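Local coordinates for small ribosomal subunit protein uS8 (Aquifex aeolicus, PDB 3RF2) that probably binds directly to the central domain of 16S rRNA as a primary binding protein and helps coordinate assembly of the platform of the 30S subunit, at residues D48-K53 against P93-L98; M19-F24 against K104-A109; V27-L32 against G89-I94; G138-S143 against G161-F166; A13-I18 against I110-K115. All coordinates share one frame; numbering follows the deposited sequence.

Interaction 1: residues D48-K53 against P93-L98; sequences DWEALK and PIKIYL
Asp48 opens an antiparallel pairing with Tyr97, its O taking the Tyr97 N-H at 2.8 Å while the return bond is weak. Its carboxylate turns back to the Trp49 N-H through OD1, which also has a salt bridge to Lys41. On the other face of the sheet the Trp49 indole meets the Ile94 branch obliquely, CE3 to CG2 3.7 Å. Glu50 and Lys95 form a hydrogen-bonded pair, Glu50 N to Lys95 O 2.7 Å and Lys95 N to Glu50 O 2.9 Å. The Glu50 carboxylate reaches the edge of the Tyr97 ring, the two planes 67° apart, and OE1 pairs with Lys56; Lys95 NZ donates to Tyr97 OH at 3.0 Å. At the centre of an inverse gamma turn, Leu52 N bonds Pro93 O at 2.8 Å, and Leu52 CD1 lies 3.9 Å from Lys95 CB. Strand 93-98 is the middle strand of three, between 46-51 and 24-28, with helix 31-43 packed against the face bearing Trp49, Ile94 and Ile96.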
# COMPACT_ATOMS: atom_id res chain seq x y z
N ASP A 48 7.68 5.07 -3.43
CA ASP A 48 6.76 5.85 -4.24
C ASP A 48 5.72 4.89 -4.79
O ASP A 48 5.82 3.67 -4.60
CB ASP A 48 7.50 6.53 -5.38
CG ASP A 48 6.86 7.87 -5.83
OD1 ASP A 48 5.64 8.11 -5.61
OD2 ASP A 48 7.59 8.69 -6.42
N TRP A 49 4.71 5.44 -5.45
CA TRP A 49 3.73 4.64 -6.16
C TRP A 49 3.18 5.48 -7.31
O TRP A 49 3.05 6.70 -7.19
CB TRP A 49 2.60 4.22 -5.23
CG TRP A 49 1.74 5.35 -4.77
CD1 TRP A 49 1.95 6.14 -3.69
CD2 TRP A 49 0.52 5.81 -5.38
NE1 TRP A 49 0.95 7.08 -3.59
CE2 TRP A 49 0.05 6.89 -4.61
CE3 TRP A 49 -0.22 5.41 -6.51
CZ2 TRP A 49 -1.12 7.58 -4.92
CZ3 TRP A 49 -1.39 6.10 -6.82
CH2 TRP A 49 -1.82 7.17 -6.03
N GLU A 50 2.86 4.83 -8.42
CA GLU A 50 2.36 5.53 -9.60
C GLU A 50 0.99 4.99 -10.05
O GLU A 50 0.82 3.79 -10.13
CB GLU A 50 3.34 5.38 -10.75
CG GLU A 50 4.51 6.36 -10.78
CD GLU A 50 5.56 5.95 -11.80
OE1 GLU A 50 5.25 5.05 -12.61
OE2 GLU A 50 6.69 6.50 -11.79
N ALA A 51 0.05 5.87 -10.36
CA ALA A 51 -1.16 5.45 -11.07
C ALA A 51 -0.85 5.24 -12.55
O ALA A 51 -0.47 6.18 -13.25
CB ALA A 51 -2.28 6.47 -10.91
N LEU A 52 -1.00 4.01 -13.03
CA LEU A 52 -0.70 3.69 -14.42
C LEU A 52 -1.93 3.91 -15.31
O LEU A 52 -2.60 2.95 -15.71
CB LEU A 52 -0.17 2.26 -14.54
CG LEU A 52 1.18 1.99 -13.86
CD1 LEU A 52 1.62 0.54 -14.02
CD2 LEU A 52 2.24 2.91 -14.42
N LYS A 53 -2.22 5.17 -15.60
CA LYS A 53 -3.31 5.57 -16.48
C LYS A 53 -2.78 6.21 -17.76
O LYS A 53 -1.57 6.23 -17.99
CB LYS A 53 -4.20 6.58 -15.77
CG LYS A 53 -4.85 6.05 -14.51
CD LYS A 53 -5.12 7.18 -13.51
CE LYS A 53 -5.85 8.35 -14.16
NZ LYS A 53 -6.15 9.41 -13.17
N PRO A 93 -4.04 0.14 -13.04
CA PRO A 93 -3.03 -0.50 -12.19
C PRO A 93 -2.19 0.50 -11.43
O PRO A 93 -1.86 1.57 -11.94
CB PRO A 93 -2.16 -1.27 -13.19
CG PRO A 93 -2.82 -1.11 -14.54
CD PRO A 93 -3.65 0.12 -14.46
N ILE A 94 -1.86 0.17 -10.19
CA ILE A 94 -0.92 0.96 -9.43
C ILE A 94 0.43 0.25 -9.38
O ILE A 94 0.51 -0.96 -9.15
CB ILE A 94 -1.42 1.23 -8.03
CG1 ILE A 94 -2.54 2.27 -8.08
CG2 ILE A 94 -0.29 1.74 -7.18
CD1 ILE A 94 -3.24 2.45 -6.74
N LYS A 95 1.48 1.02 -9.66
CA LYS A 95 2.84 0.53 -9.58
C LYS A 95 3.35 1.01 -8.23
O LYS A 95 3.31 2.20 -7.93
CB LYS A 95 3.69 1.10 -10.72
CG LYS A 95 5.11 0.52 -10.79
CD LYS A 95 5.92 1.10 -11.94
CE LYS A 95 7.26 0.42 -12.06
NZ LYS A 95 8.07 0.92 -13.23
N ILE A 96 3.79 0.08 -7.40
CA ILE A 96 4.35 0.46 -6.11
C ILE A 96 5.86 0.25 -6.08
O ILE A 96 6.32 -0.85 -6.37
CB ILE A 96 3.73 -0.35 -4.95
CG1 ILE A 96 2.25 -0.00 -4.80
CG2 ILE A 96 4.52 -0.07 -3.66
CD1 ILE A 96 1.43 -1.04 -4.08
N TYR A 97 6.61 1.29 -5.73
CA TYR A 97 8.06 1.20 -5.62
C TYR A 97 8.47 0.94 -4.18
O TYR A 97 8.16 1.73 -3.29
CB TYR A 97 8.72 2.49 -6.11
CG TYR A 97 8.55 2.75 -7.59
CD1 TYR A 97 9.52 2.36 -8.51
CD2 TYR A 97 7.42 3.40 -8.07
CE1 TYR A 97 9.36 2.61 -9.87
CE2 TYR A 97 7.26 3.65 -9.42
CZ TYR A 97 8.23 3.25 -10.31
OH TYR A 97 8.07 3.51 -11.65
N LEU A 98 9.16 -0.17 -3.95
CA LEU A 98 9.48 -0.59 -2.58
C LEU A 98 10.75 0.07 -2.08
O LEU A 98 11.64 0.40 -2.86
CB LEU A 98 9.62 -2.10 -2.49
CG LEU A 98 8.39 -2.90 -2.90
CD1 LEU A 98 8.76 -4.35 -3.13
CD2 LEU A 98 7.29 -2.78 -1.85
O HOH W 1 7.19 3.16 -14.67

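Interaction 2: residues M19-F24 against K104-A109; sequences MRRDDF and KKRKSA
The Arg21 guanidinium has Arg106 CG at its edge, 3.9 Å from Arg21 NE, and its plane stands at 90° to that of the Arg106 guanidinium. One face of the Arg106 group is met off-centre, toward the rim, by Lys104 CE. The like charges keep apart, with Arg21 NE 5.1 Å from Arg106 NE. Arg21 CG lies 3.4 Å from Lys105 O. The Lys105 chain bends at its third torsion (chi3 -67°), and its ammonium bonds two oxygens: Arg21 O at 2.8 Å, and Asp23 OD1 at 3.0 Å in a salt bridge that comes from above the carboxylate plane. An alanine in place of Lys105 would probably leave the Asp23 carboxylate without this counter-charge and the two loops without their polar tie. Arg21 lies in a Schellman motif at the end of helix 6-19, in the loop that leads to strand 24-28. The contact thus joins that turn, at the surface, to the loop between strands 93-98 and 113-115.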
# COMPACT_ATOMS: atom_id res chain seq x y z
N MET A 19 9.79 -9.91 0.31
CA MET A 19 10.56 -11.09 0.66
C MET A 19 11.30 -11.66 -0.54
O MET A 19 12.29 -12.37 -0.39
CB MET A 19 9.70 -12.11 1.40
CG MET A 19 9.37 -11.62 2.83
SD MET A 19 8.39 -12.73 3.85
CE MET A 19 7.08 -13.14 2.71
N ARG A 20 10.83 -11.31 -1.74
CA ARG A 20 11.53 -11.64 -2.97
C ARG A 20 12.66 -10.65 -3.28
O ARG A 20 13.43 -10.85 -4.23
CB ARG A 20 10.53 -11.63 -4.13
CG ARG A 20 10.43 -12.96 -4.86
CD ARG A 20 9.01 -13.21 -5.32
NE ARG A 20 8.39 -12.00 -5.84
CZ ARG A 20 7.09 -11.71 -5.73
NH1 ARG A 20 6.26 -12.55 -5.12
NH2 ARG A 20 6.63 -10.56 -6.23
N ARG A 21 12.76 -9.59 -2.48
CA ARG A 21 13.74 -8.53 -2.71
C ARG A 21 13.48 -7.81 -4.03
O ARG A 21 14.41 -7.40 -4.72
CB ARG A 21 15.18 -9.07 -2.67
CG ARG A 21 15.63 -9.45 -1.26
CD ARG A 21 17.06 -9.98 -1.23
NE ARG A 21 17.41 -10.46 0.11
CZ ARG A 21 17.07 -11.66 0.59
NH1 ARG A 21 16.38 -12.51 -0.17
NH2 ARG A 21 17.42 -12.01 1.82
N ASP A 22 12.21 -7.65 -4.37
CA ASP A 22 11.84 -6.97 -5.60
C ASP A 22 11.84 -5.44 -5.46
O ASP A 22 11.61 -4.88 -4.39
CB ASP A 22 10.46 -7.44 -6.07
CG ASP A 22 10.48 -8.88 -6.58
OD1 ASP A 22 11.52 -9.34 -7.10
OD2 ASP A 22 9.43 -9.55 -6.47
N ASP A 23 12.07 -4.78 -6.58
CA ASP A 23 12.08 -3.33 -6.66
C ASP A 23 10.68 -2.75 -6.66
O ASP A 23 10.44 -1.64 -6.17
CB ASP A 23 12.82 -2.90 -7.93
CG ASP A 23 14.32 -3.18 -7.87
OD1 ASP A 23 14.86 -3.36 -6.75
OD2 ASP A 23 14.95 -3.22 -8.94
N PHE A 24 9.73 -3.49 -7.22
CA PHE A 24 8.37 -3.00 -7.32
C PHE A 24 7.34 -4.11 -7.47
O PHE A 24 7.67 -5.29 -7.51
CB PHE A 24 8.24 -2.04 -8.50
CG PHE A 24 8.37 -2.71 -9.84
CD1 PHE A 24 7.30 -3.38 -10.40
CD2 PHE A 24 9.57 -2.67 -10.54
CE1 PHE A 24 7.42 -4.00 -11.62
CE2 PHE A 24 9.69 -3.28 -11.76
CZ PHE A 24 8.62 -3.95 -12.31
N LYS A 104 21.81 -3.92 -1.10
CA LYS A 104 21.48 -5.31 -1.41
C LYS A 104 20.02 -5.67 -1.11
O LYS A 104 19.59 -6.79 -1.35
CB LYS A 104 22.43 -6.28 -0.69
CG LYS A 104 23.85 -6.30 -1.25
CD LYS A 104 24.83 -6.95 -0.26
CE LYS A 104 25.52 -8.18 -0.84
NZ LYS A 104 26.45 -8.84 0.13
N LYS A 105 19.26 -4.73 -0.57
CA LYS A 105 17.83 -4.96 -0.35
C LYS A 105 17.54 -6.06 0.68
O LYS A 105 16.50 -6.72 0.60
CB LYS A 105 17.13 -5.29 -1.68
CG LYS A 105 17.22 -4.17 -2.71
CD LYS A 105 16.41 -4.49 -3.97
CE LYS A 105 17.00 -5.65 -4.75
NZ LYS A 105 16.30 -5.88 -6.05
N ARG A 106 18.44 -6.24 1.64
CA ARG A 106 18.22 -7.21 2.70
C ARG A 106 17.47 -6.61 3.89
O ARG A 106 16.93 -7.34 4.73
CB ARG A 106 19.56 -7.81 3.15
CG ARG A 106 20.23 -8.67 2.08
CD ARG A 106 21.65 -9.09 2.50
NE ARG A 106 22.27 -9.97 1.51
CZ ARG A 106 23.58 -10.19 1.43
NH1 ARG A 106 24.42 -9.58 2.25
NH2 ARG A 106 24.06 -11.02 0.50
N LYS A 107 17.43 -5.29 3.96
CA LYS A 107 16.73 -4.58 5.02
C LYS A 107 15.56 -3.74 4.45
O LYS A 107 15.77 -2.63 3.94
CB LYS A 107 17.71 -3.69 5.81
CG LYS A 107 18.81 -4.46 6.57
CD LYS A 107 19.99 -3.57 7.05
CE LYS A 107 19.50 -2.40 7.91
NZ LYS A 107 20.59 -1.57 8.51
N SER A 108 14.35 -4.28 4.54
CA SER A 108 13.13 -3.61 4.10
C SER A 108 12.73 -2.48 5.04
O SER A 108 12.89 -2.58 6.26
CB SER A 108 11.99 -4.63 4.01
OG SER A 108 10.73 -4.01 3.84
N ALA A 109 12.19 -1.40 4.49
CA ALA A 109 11.64 -0.35 5.34
C ALA A 109 10.41 -0.88 6.09
O ALA A 109 10.09 -0.41 7.18
CB ALA A 109 11.27 0.87 4.51

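Interaction 3: residues V27-L32 against G89-I94; sequences VPSSKL and GTQYPI
Ser29 sits over one face of the Tyr92 ring, with OG 3.1 Å above the plane and over its centre. Ser29 OG is anti to its backbone N (chi1 -172°). In Tyr92, chi1 (46°) sets CG between the backbone N and the carbonyl carbon, the crowded position; the ring lies against the serine although the bond leaving its CA points away from residues 27-32. The phenol hydroxyl extends past the serine to bond Glu34 on helix 31-43. Further along, Val27 and Ile94 set their branched side chains obliquely against each other on one face of the sheet, Val27 CG2 to Ile94 CB 3.8 Å. Their backbones form an antiparallel hydrogen-bonded pair, with Val27 N to Ile94 O and Ile94 N to Val27 O both 2.8 Å. Beyond this pair the chains change character: Ser30 is the N-cap of helix 31-43, while residues 89-92 leave the sheet as a loop. Residues 89-93 belong to a region not found in other S8 sequences. One pair of backbone bonds therefore sets the register of the two strands, while the ring contact and the Tyr92-Glu34 bond tie the loop of this additional region to the first turn of helix 31-43.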
# COMPACT_ATOMS: atom_id res chain seq x y z
N VAL A 27 -0.54 -3.38 -8.19
CA VAL A 27 -1.81 -3.78 -7.56
C VAL A 27 -3.01 -3.12 -8.24
O VAL A 27 -2.89 -2.06 -8.85
CB VAL A 27 -1.83 -3.42 -6.06
CG1 VAL A 27 -0.75 -4.17 -5.31
CG2 VAL A 27 -1.67 -1.93 -5.87
N PRO A 28 -4.20 -3.74 -8.14
CA PRO A 28 -5.41 -3.13 -8.70
C PRO A 28 -5.74 -1.78 -8.09
O PRO A 28 -5.57 -1.58 -6.89
CB PRO A 28 -6.49 -4.15 -8.36
CG PRO A 28 -5.77 -5.46 -8.38
CD PRO A 28 -4.40 -5.17 -7.82
N SER A 29 -6.24 -0.86 -8.90
CA SER A 29 -6.61 0.48 -8.44
C SER A 29 -7.68 0.40 -7.36
O SER A 29 -8.41 -0.58 -7.28
CB SER A 29 -7.18 1.29 -9.61
OG SER A 29 -7.38 2.64 -9.25
N SER A 30 -7.76 1.45 -6.55
CA SER A 30 -8.77 1.63 -5.51
C SER A 30 -8.49 3.00 -4.93
O SER A 30 -7.33 3.37 -4.82
CB SER A 30 -8.60 0.56 -4.43
OG SER A 30 -9.53 0.72 -3.37
N LYS A 31 -9.51 3.77 -4.56
CA LYS A 31 -9.23 5.11 -4.02
C LYS A 31 -8.76 5.04 -2.57
O LYS A 31 -7.95 5.86 -2.12
CB LYS A 31 -10.44 6.03 -4.14
CG LYS A 31 -10.24 7.44 -3.54
CD LYS A 31 -9.05 8.19 -4.19
CE LYS A 31 -9.23 9.72 -4.18
NZ LYS A 31 -10.32 10.20 -5.09
N LEU A 32 -9.30 4.07 -1.85
CA LEU A 32 -8.85 3.78 -0.50
C LEU A 32 -7.39 3.33 -0.50
O LEU A 32 -6.59 3.82 0.28
CB LEU A 32 -9.74 2.70 0.13
CG LEU A 32 -9.36 2.36 1.57
CD1 LEU A 32 -9.12 3.64 2.33
CD2 LEU A 32 -10.48 1.54 2.24
N GLY A 89 -12.32 -1.96 -16.94
CA GLY A 89 -13.33 -1.03 -16.47
C GLY A 89 -12.84 0.38 -16.19
O GLY A 89 -11.97 0.92 -16.90
N THR A 90 -13.43 1.00 -15.17
CA THR A 90 -13.03 2.33 -14.74
C THR A 90 -11.78 2.25 -13.86
O THR A 90 -11.45 3.21 -13.15
CB THR A 90 -14.14 3.01 -13.93
OG1 THR A 90 -13.74 4.34 -13.58
CG2 THR A 90 -14.43 2.22 -12.65
N GLN A 91 -11.08 1.13 -13.92
CA GLN A 91 -10.00 0.88 -12.98
C GLN A 91 -8.62 0.75 -13.65
O GLN A 91 -8.53 0.31 -14.80
CB GLN A 91 -10.31 -0.37 -12.14
CG GLN A 91 -9.25 -0.70 -11.13
CD GLN A 91 -9.71 -1.75 -10.14
OE1 GLN A 91 -10.03 -1.43 -8.99
NE2 GLN A 91 -9.75 -3.00 -10.58
N TYR A 92 -7.57 1.14 -12.92
CA TYR A 92 -6.21 1.21 -13.44
C TYR A 92 -5.20 0.59 -12.50
O TYR A 92 -5.44 0.52 -11.30
CB TYR A 92 -5.83 2.66 -13.70
CG TYR A 92 -6.17 3.63 -12.59
CD1 TYR A 92 -5.21 4.06 -11.68
CD2 TYR A 92 -7.45 4.16 -12.46
CE1 TYR A 92 -5.52 4.96 -10.68
CE2 TYR A 92 -7.77 5.06 -11.47
CZ TYR A 92 -6.79 5.46 -10.58
OH TYR A 92 -7.09 6.36 -9.59
N PRO A 93 -4.04 0.14 -13.04
CA PRO A 93 -3.03 -0.50 -12.19
C PRO A 93 -2.19 0.50 -11.43
O PRO A 93 -1.86 1.57 -11.94
CB PRO A 93 -2.16 -1.27 -13.19
CG PRO A 93 -2.82 -1.11 -14.54
CD PRO A 93 -3.65 0.12 -14.46
N ILE A 94 -1.86 0.17 -10.19
CA ILE A 94 -0.92 0.96 -9.43
C ILE A 94 0.43 0.25 -9.38
O ILE A 94 0.51 -0.96 -9.15
CB ILE A 94 -1.42 1.23 -8.03
CG1 ILE A 94 -2.54 2.27 -8.08
CG2 ILE A 94 -0.29 1.74 -7.18
CD1 ILE A 94 -3.24 2.45 -6.74

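Interaction 4: residues G138-S143 against G161-F166; sequences GIAIVS and GEVIAF
Ile141 O takes two N-H groups from the facing strand, that of Ile164 at 2.8 Å, nearly in line with the carbonyl, and that of Ala165 in a weaker bond at 3.3 Å. Because Ile164 and Ala165 both face Ile141, the register slips by one residue here. On one flank of the slip Ile141 N bonds Ala165 O at 2.8 Å. On the other, Ser143 and Glu162 form a hydrogen-bonded pair, Ser143 N to Glu162 O 2.7 Å and Glu162 N to Ser143 O 2.9 Å. The side chains then sort to the two faces. Ala140 CB approaches the Phe166 ring obliquely, 4.0 Å from CE1, and Val163 packs between Ala140 and Val142 on the same face. Ile164 holds CD1 anti to its CA (chi2 177°), and CD1 lies 3.9 Å from Ser143 CB.

Further out, helix 31-43 brings Ile36 against Ile141 and Ile164, and helix 6-19 brings Phe11 against Ala165. The Glu162 carboxylate is held through OE2 by Ser117. Gly161 CA lies 3.2 Å from Ser143 O, where a CB would clash. Strand 161-167 also pairs with 113-115 and 124-125, so the bulge falls on a strand shared by several neighbours. The arrangement is a classic beta bulge between antiparallel strands, built into the C-terminal antiparallel sheet of this uS8 protein.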
# COMPACT_ATOMS: atom_id res chain seq x y z
N GLY A 138 5.88 2.47 15.33
CA GLY A 138 5.15 2.05 14.16
C GLY A 138 3.96 2.97 13.95
O GLY A 138 3.83 3.99 14.62
N ILE A 139 3.08 2.62 13.02
CA ILE A 139 1.89 3.43 12.81
C ILE A 139 0.65 2.58 12.67
O ILE A 139 0.71 1.43 12.24
CB ILE A 139 1.97 4.26 11.52
CG1 ILE A 139 2.03 3.35 10.29
CG2 ILE A 139 3.17 5.21 11.54
CD1 ILE A 139 2.07 4.14 8.96
N ALA A 140 -0.48 3.17 13.05
CA ALA A 140 -1.76 2.65 12.65
C ALA A 140 -2.21 3.54 11.52
O ALA A 140 -2.01 4.76 11.56
CB ALA A 140 -2.77 2.71 13.79
N ILE A 141 -2.79 2.93 10.49
CA ILE A 141 -3.43 3.72 9.45
C ILE A 141 -4.94 3.71 9.72
O ILE A 141 -5.54 2.64 9.84
CB ILE A 141 -3.12 3.15 8.05
CG1 ILE A 141 -1.62 3.30 7.75
CG2 ILE A 141 -3.98 3.84 7.02
CD1 ILE A 141 -1.14 2.52 6.56
N VAL A 142 -5.53 4.90 9.82
CA VAL A 142 -6.90 5.04 10.27
C VAL A 142 -7.76 5.85 9.30
O VAL A 142 -7.37 6.94 8.88
CB VAL A 142 -6.98 5.71 11.65
CG1 VAL A 142 -6.20 4.90 12.69
CG2 VAL A 142 -6.45 7.11 11.58
N SER A 143 -8.93 5.32 8.98
CA SER A 143 -9.87 6.04 8.13
C SER A 143 -10.77 6.94 8.96
O SER A 143 -11.63 6.46 9.70
CB SER A 143 -10.73 5.05 7.34
OG SER A 143 -11.70 5.73 6.56
N GLY A 161 -11.73 7.02 14.18
CA GLY A 161 -11.88 6.42 12.87
C GLY A 161 -11.68 4.92 12.85
O GLY A 161 -11.40 4.30 13.88
N GLU A 162 -11.84 4.34 11.67
CA GLU A 162 -11.65 2.91 11.51
C GLU A 162 -10.16 2.59 11.41
O GLU A 162 -9.42 3.24 10.67
CB GLU A 162 -12.39 2.42 10.27
CG GLU A 162 -12.35 0.91 10.09
CD GLU A 162 -13.12 0.45 8.87
OE1 GLU A 162 -13.36 1.30 7.98
OE2 GLU A 162 -13.49 -0.74 8.80
N VAL A 163 -9.73 1.58 12.16
CA VAL A 163 -8.32 1.21 12.14
C VAL A 163 -8.10 0.20 11.05
O VAL A 163 -8.41 -0.99 11.20
CB VAL A 163 -7.85 0.61 13.46
CG1 VAL A 163 -6.35 0.39 13.42
CG2 VAL A 163 -8.26 1.51 14.64
N ILE A 164 -7.53 0.67 9.94
CA ILE A 164 -7.32 -0.19 8.79
C ILE A 164 -6.14 -1.13 8.96
O ILE A 164 -6.21 -2.29 8.53
CB ILE A 164 -7.12 0.63 7.49
CG1 ILE A 164 -8.34 1.51 7.23
CG2 ILE A 164 -6.90 -0.29 6.30
CD1 ILE A 164 -8.18 2.39 6.02
N ALA A 165 -5.06 -0.65 9.59
CA ALA A 165 -3.83 -1.44 9.60
C ALA A 165 -2.80 -0.98 10.63
O ALA A 165 -2.78 0.18 11.03
CB ALA A 165 -3.19 -1.41 8.19
N PHE A 166 -1.93 -1.90 11.03
CA PHE A 166 -0.72 -1.59 11.78
C PHE A 166 0.48 -1.77 10.85
O PHE A 166 0.54 -2.74 10.11
CB PHE A 166 -0.55 -2.54 12.96
CG PHE A 166 -1.40 -2.19 14.15
CD1 PHE A 166 -2.45 -1.30 14.04
CD2 PHE A 166 -1.12 -2.75 15.40
CE1 PHE A 166 -3.23 -0.97 15.15
CE2 PHE A 166 -1.89 -2.43 16.50
CZ PHE A 166 -2.95 -1.54 16.37

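Interaction 5: residues A13-I18 against I110-K115; sequences AIKNAI and ITNIVK. With SO4 (sulfate ion), chain D.
Lys15 bends at its third torsion (chi3 71°), which turns CE toward Asn112 after CG and CD have run past Ile113; NZ then ends 3.1 Å from Asn112 OD1. That bond lies in the amide plane, on a lone pair of OD1, with a C=O to donor angle of 141°. The same oxygen also accepts the Ile113 N-H at 2.8 Å, which helps to set the rotation of the amide, with ND2 directed at a sulfate ion. ND2 bonds sulfate O1 at 3.0 Å in a nearly straight line (169°), and Lys15 NZ reaches the same atom weakly at 3.2 Å. A leucine in place of Asn112 would probably leave Lys15 NZ and the Ile113 N-H without this shared acceptor and the sulfate without its amide donor. Lys15 CG also packs 3.8 Å from Ile113 CG2. Ile18 crosses Ile110 at about a right angle, CD1 to CB 3.9 Å, and Ile14 CG2 also touches Ile110 CD1. The sulfate probably comes from the crystallisation liquor. The arrangement is that of a helix packed by its aliphatic side chains on a strand and its lead-in loop, here joining helix 6-19 to strand 113-115.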
# COMPACT_ATOMS: atom_id res chain seq x y z
N ALA A 13 0.55 -9.13 -1.15
CA ALA A 13 1.40 -8.87 -2.31
C ALA A 13 2.65 -8.06 -1.92
O ALA A 13 3.79 -8.41 -2.26
CB ALA A 13 0.61 -8.14 -3.39
N ILE A 14 2.43 -6.97 -1.20
CA ILE A 14 3.53 -6.10 -0.84
C ILE A 14 4.57 -6.91 -0.07
O ILE A 14 5.76 -6.90 -0.41
CB ILE A 14 3.05 -4.92 0.02
CG1 ILE A 14 2.38 -3.88 -0.88
CG2 ILE A 14 4.21 -4.29 0.76
CD1 ILE A 14 1.65 -2.80 -0.10
N LYS A 15 4.10 -7.66 0.93
CA LYS A 15 5.00 -8.44 1.77
C LYS A 15 5.79 -9.47 0.96
O LYS A 15 6.98 -9.66 1.19
CB LYS A 15 4.23 -9.12 2.91
CG LYS A 15 3.95 -8.19 4.10
CD LYS A 15 2.80 -8.70 5.00
CE LYS A 15 3.20 -9.95 5.80
NZ LYS A 15 2.22 -10.28 6.88
N ASN A 16 5.13 -10.15 0.04
CA ASN A 16 5.80 -11.18 -0.74
C ASN A 16 6.87 -10.61 -1.65
O ASN A 16 7.96 -11.16 -1.77
CB ASN A 16 4.80 -12.00 -1.54
CG ASN A 16 4.05 -12.99 -0.68
OD1 ASN A 16 4.54 -13.39 0.38
ND2 ASN A 16 2.86 -13.39 -1.13
N ALA A 17 6.54 -9.50 -2.30
CA ALA A 17 7.48 -8.83 -3.17
C ALA A 17 8.70 -8.42 -2.36
O ALA A 17 9.84 -8.59 -2.79
CB ALA A 17 6.82 -7.63 -3.84
N ILE A 18 8.46 -7.91 -1.16
CA ILE A 18 9.56 -7.57 -0.27
C ILE A 18 10.42 -8.79 0.03
O ILE A 18 11.65 -8.73 -0.01
CB ILE A 18 9.07 -6.96 1.05
CG1 ILE A 18 8.56 -5.54 0.81
CG2 ILE A 18 10.20 -6.92 2.06
CD1 ILE A 18 7.92 -4.91 2.03
N ILE A 110 9.73 -1.85 5.51
CA ILE A 110 8.57 -2.44 6.17
C ILE A 110 8.94 -3.74 6.85
O ILE A 110 9.31 -4.70 6.19
CB ILE A 110 7.42 -2.70 5.20
CG1 ILE A 110 6.90 -1.38 4.65
CG2 ILE A 110 6.28 -3.43 5.94
CD1 ILE A 110 5.88 -1.56 3.55
N THR A 111 8.84 -3.76 8.17
CA THR A 111 9.07 -5.01 8.89
C THR A 111 7.81 -5.86 8.79
O THR A 111 7.89 -7.06 8.54
CB THR A 111 9.43 -4.77 10.35
OG1 THR A 111 10.72 -4.12 10.40
CG2 THR A 111 9.48 -6.10 11.11
N ASN A 112 6.65 -5.23 8.95
CA ASN A 112 5.39 -5.94 8.80
C ASN A 112 4.26 -4.98 8.57
O ASN A 112 4.33 -3.80 8.92
CB ASN A 112 5.09 -6.79 10.06
CG ASN A 112 4.30 -8.06 9.74
OD1 ASN A 112 3.61 -8.15 8.71
ND2 ASN A 112 4.39 -9.03 10.63
N ILE A 113 3.18 -5.49 8.00
CA ILE A 113 2.01 -4.69 7.73
C ILE A 113 0.82 -5.61 7.80
O ILE A 113 0.76 -6.61 7.09
CB ILE A 113 2.13 -3.97 6.37
CG1 ILE A 113 0.84 -3.21 6.05
CG2 ILE A 113 2.46 -4.93 5.26
CD1 ILE A 113 1.04 -2.20 4.95
N VAL A 114 -0.13 -5.29 8.67
CA VAL A 114 -1.20 -6.22 9.00
C VAL A 114 -2.54 -5.50 9.06
O VAL A 114 -2.65 -4.41 9.65
CB VAL A 114 -0.96 -6.88 10.36
CG1 VAL A 114 0.35 -7.65 10.34
CG2 VAL A 114 -0.92 -5.84 11.43
N LYS A 115 -3.55 -6.12 8.45
CA LYS A 115 -4.90 -5.58 8.46
C LYS A 115 -5.48 -5.70 9.88
O LYS A 115 -5.31 -6.71 10.54
CB LYS A 115 -5.77 -6.32 7.44
CG LYS A 115 -7.17 -5.74 7.24
CD LYS A 115 -7.24 -4.86 6.00
CE LYS A 115 -8.34 -3.83 6.09
NZ LYS A 115 -9.70 -4.46 5.99
S SO4 D . 3.52 -12.72 9.67
O1 SO4 D . 2.85 -11.43 9.84
O2 SO4 D . 2.52 -13.75 9.38
O3 SO4 D . 4.26 -13.04 10.89
O4 SO4 D . 4.41 -12.66 8.52

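From the N terminus, helix 6-19 is the first partner, and interaction 5 closes the longest loop by joining it to residues 110-115. Interaction 2 nests directly inside, tying the turn after the helix to residues 104-109, with Asp22 N probably bonded to Ala17 O. Interaction 3 lies within that loop and brings strand 24-28 to the start of strand 93-98. Interaction 1 opens later, lies within interactions 2 and 5, and ends on the same strand as interaction 3, sharing Pro93 and Ile94 and completing the three-stranded sheet. Interaction 4 follows in series and closes a later loop that contains strand 149-150 and helix 151-156. It meets interaction 5 where strands 161-167 and 113-115 pair within the C-terminal sheet, Phe166 N probably bonding Val114 O.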